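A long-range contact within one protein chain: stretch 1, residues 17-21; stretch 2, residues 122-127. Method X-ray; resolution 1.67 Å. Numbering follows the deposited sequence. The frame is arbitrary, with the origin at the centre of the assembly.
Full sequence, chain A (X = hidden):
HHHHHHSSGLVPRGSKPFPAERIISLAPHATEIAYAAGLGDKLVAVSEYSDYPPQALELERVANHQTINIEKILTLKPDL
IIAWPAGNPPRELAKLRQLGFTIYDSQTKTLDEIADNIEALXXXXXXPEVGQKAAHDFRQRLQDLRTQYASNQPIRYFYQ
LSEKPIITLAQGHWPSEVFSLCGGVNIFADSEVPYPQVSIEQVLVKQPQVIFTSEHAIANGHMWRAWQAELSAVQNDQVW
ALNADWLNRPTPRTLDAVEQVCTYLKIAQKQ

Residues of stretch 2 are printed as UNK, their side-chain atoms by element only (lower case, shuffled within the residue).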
# COMPACT_ATOMS: atom_id res chain seq x y z
N PRO A 17 -15.73 -20.01 8.35
CA PRO A 17 -15.81 -19.36 9.62
C PRO A 17 -17.19 -19.05 9.67
O PRO A 17 -17.82 -19.79 10.28
CB PRO A 17 -14.97 -18.13 9.45
CG PRO A 17 -14.77 -18.01 8.02
CD PRO A 17 -15.64 -19.02 7.31
N PHE A 18 -17.66 -18.00 9.00
CA PHE A 18 -19.09 -17.67 9.01
C PHE A 18 -19.45 -16.43 8.25
O PHE A 18 -18.66 -15.53 8.25
CB PHE A 18 -19.50 -17.43 10.43
CG PHE A 18 -18.76 -16.36 11.07
CD1 PHE A 18 -17.48 -16.55 11.47
CD2 PHE A 18 -19.30 -15.17 11.20
CE1 PHE A 18 -16.78 -15.56 12.05
CE2 PHE A 18 -18.60 -14.15 11.80
CZ PHE A 18 -17.34 -14.35 12.21
N PRO A 19 -20.61 -16.35 7.62
CA PRO A 19 -20.93 -15.10 6.91
C PRO A 19 -21.16 -13.98 7.90
O PRO A 19 -22.15 -13.96 8.64
CB PRO A 19 -22.20 -15.46 6.13
CG PRO A 19 -22.87 -16.44 7.02
CD PRO A 19 -21.74 -17.29 7.58
N ALA A 20 -20.23 -13.04 7.93
CA ALA A 20 -20.29 -11.95 8.87
C ALA A 20 -21.35 -10.94 8.45
O ALA A 20 -21.58 -10.67 7.26
CB ALA A 20 -18.92 -11.29 8.98
N GLU A 21 -21.95 -10.33 9.42
CA GLU A 21 -22.97 -9.39 9.19
C GLU A 21 -22.67 -7.97 9.54
O GLU A 21 -23.32 -7.15 9.07
CB GLU A 21 -24.20 -9.74 10.00
CG GLU A 21 -25.01 -10.90 9.49
CD GLU A 21 -25.45 -10.82 8.02
OE1 GLU A 21 -25.39 -11.85 7.36
OE2 GLU A 21 -25.89 -9.79 7.60
N UNK A 122 -12.94 -13.83 1.65
CA UNK A 122 -14.11 -14.40 1.00
C UNK A 122 -14.76 -15.50 1.82
O UNK A 122 -15.95 -15.78 1.64
c UNK A 122 -13.71 -14.92 -0.38
o UNK A 122 -13.18 -16.22 -0.34
N UNK A 123 -14.02 -16.11 2.75
CA UNK A 123 -14.62 -17.12 3.63
C UNK A 123 -15.71 -16.54 4.51
O UNK A 123 -16.51 -17.29 5.09
c UNK A 123 -13.56 -17.77 4.52
n UNK A 123 -11.85 -18.27 2.74
c UNK A 123 -11.15 -19.29 2.29
c UNK A 123 -12.39 -20.00 3.95
n UNK A 123 -11.46 -20.35 3.00
c UNK A 123 -12.64 -18.68 3.79
N UNK A 124 -15.74 -15.22 4.66
CA UNK A 124 -16.72 -14.60 5.54
C UNK A 124 -17.86 -14.03 4.73
O UNK A 124 -18.73 -13.36 5.27
c UNK A 124 -12.68 -14.38 7.71
c UNK A 124 -14.29 -14.77 9.42
c UNK A 124 -15.28 -14.35 8.58
c UNK A 124 -13.68 -13.97 6.87
c UNK A 124 -16.09 -13.48 6.36
o UNK A 124 -11.98 -15.20 9.82
c UNK A 124 -12.99 -14.79 8.98
c UNK A 124 -15.00 -13.94 7.29
N UNK A 125 -17.86 -14.30 3.43
CA UNK A 125 -18.86 -13.69 2.57
C UNK A 125 -20.06 -14.61 2.42
O UNK A 125 -19.94 -15.84 2.46
c UNK A 125 -18.26 -13.39 1.19
o UNK A 125 -19.26 -12.89 0.30
N UNK A 126 -21.23 -14.00 2.22
CA UNK A 126 -22.44 -14.75 1.89
C UNK A 126 -22.39 -15.28 0.46
O UNK A 126 -23.13 -16.22 0.13
c UNK A 126 -23.67 -13.88 2.09
N UNK A 127 -21.51 -14.71 -0.36
CA UNK A 127 -21.32 -15.12 -1.75
C UNK A 127 -19.82 -15.30 -2.00
O UNK A 127 -19.18 -14.50 -2.68
n UNK A 127 -23.65 -12.71 -1.62
c UNK A 127 -21.94 -14.08 -2.70
c UNK A 127 -23.41 -13.78 -2.37
o UNK A 127 -24.30 -14.52 -2.78
O HOH W 1 -20.28 -10.96 4.92

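Position 122 carries one carbon followed by one oxygen, unbranched, and lies out of reach of stretch 1. A single hydroxyl on CB identifies Ser122. Its side chain is hydrogen-bonded elsewhere in the structure, as suits a buried polar group, while its backbone O accepts a bond of 3.0 Å from the backbone N of position 125, closing a type I turn.

Position 123 has one carbon leading to a five-membered ring of three carbons and two nitrogens, the imidazole of His123. The ring is exposed, and its ND1 is hydrogen-bonded elsewhere. Toward stretch 1 the residue offers mainly its base: CD of Pro17 lies 2.9 Å from the backbone O of His123 and 3.7 Å from its CB. The first distance is short, but Pro17 is poorly ordered and should be read with caution.

At position 124 one carbon bears a ring of six carbons with an oxygen at its far end, a phenol, and hence Tyr124. No other residue of its stretch has so much surface covered by the partner. CG of Pro17 sits over one face of the ring, 3.7 Å from its centroid and 18° off the normal, a CH-pi contact. The ring also turns its edge to the face of Phe18, with centroids 5.4 Å apart and planes at 90°; CE1 of Phe18 and CE1 of Tyr124 approach to 3.7 Å. A flat aromatic ring suits this place because its face and edge can serve two different neighbours.

Position 125 again has one carbon and one oxygen: Ser125. Its CA-to-CB bond points away from stretch 1. The hydroxyl works locally, with OG accepting a hydrogen bond of 3.0 Å from the backbone N of position 127.

Position 126 has a lone side-chain carbon, so it is Ala126. This small group needs no polar partner; the closest approach to stretch 1 is through the backbone, N of Ala126 to CB of Pro19 at 4.3 Å.

Position 127 has two carbons, the second carrying an oxygen and a nitrogen, the amide of Asn127. It is exposed and makes no contact with stretch 1, a setting that a polar side chain tolerates well.

The contact therefore centres on Tyr124. Its ring packs against Pro17 and Phe18, while its backbone O accepts the sole direct hydrogen bond between the stretches, from N of Ala20 at 3.1 Å. A water reinforces this join, donating to O of Ala20 (2.7 Å) and O of Tyr124 (2.9 Å).

Stretch 2 (122-127) SHYSAN
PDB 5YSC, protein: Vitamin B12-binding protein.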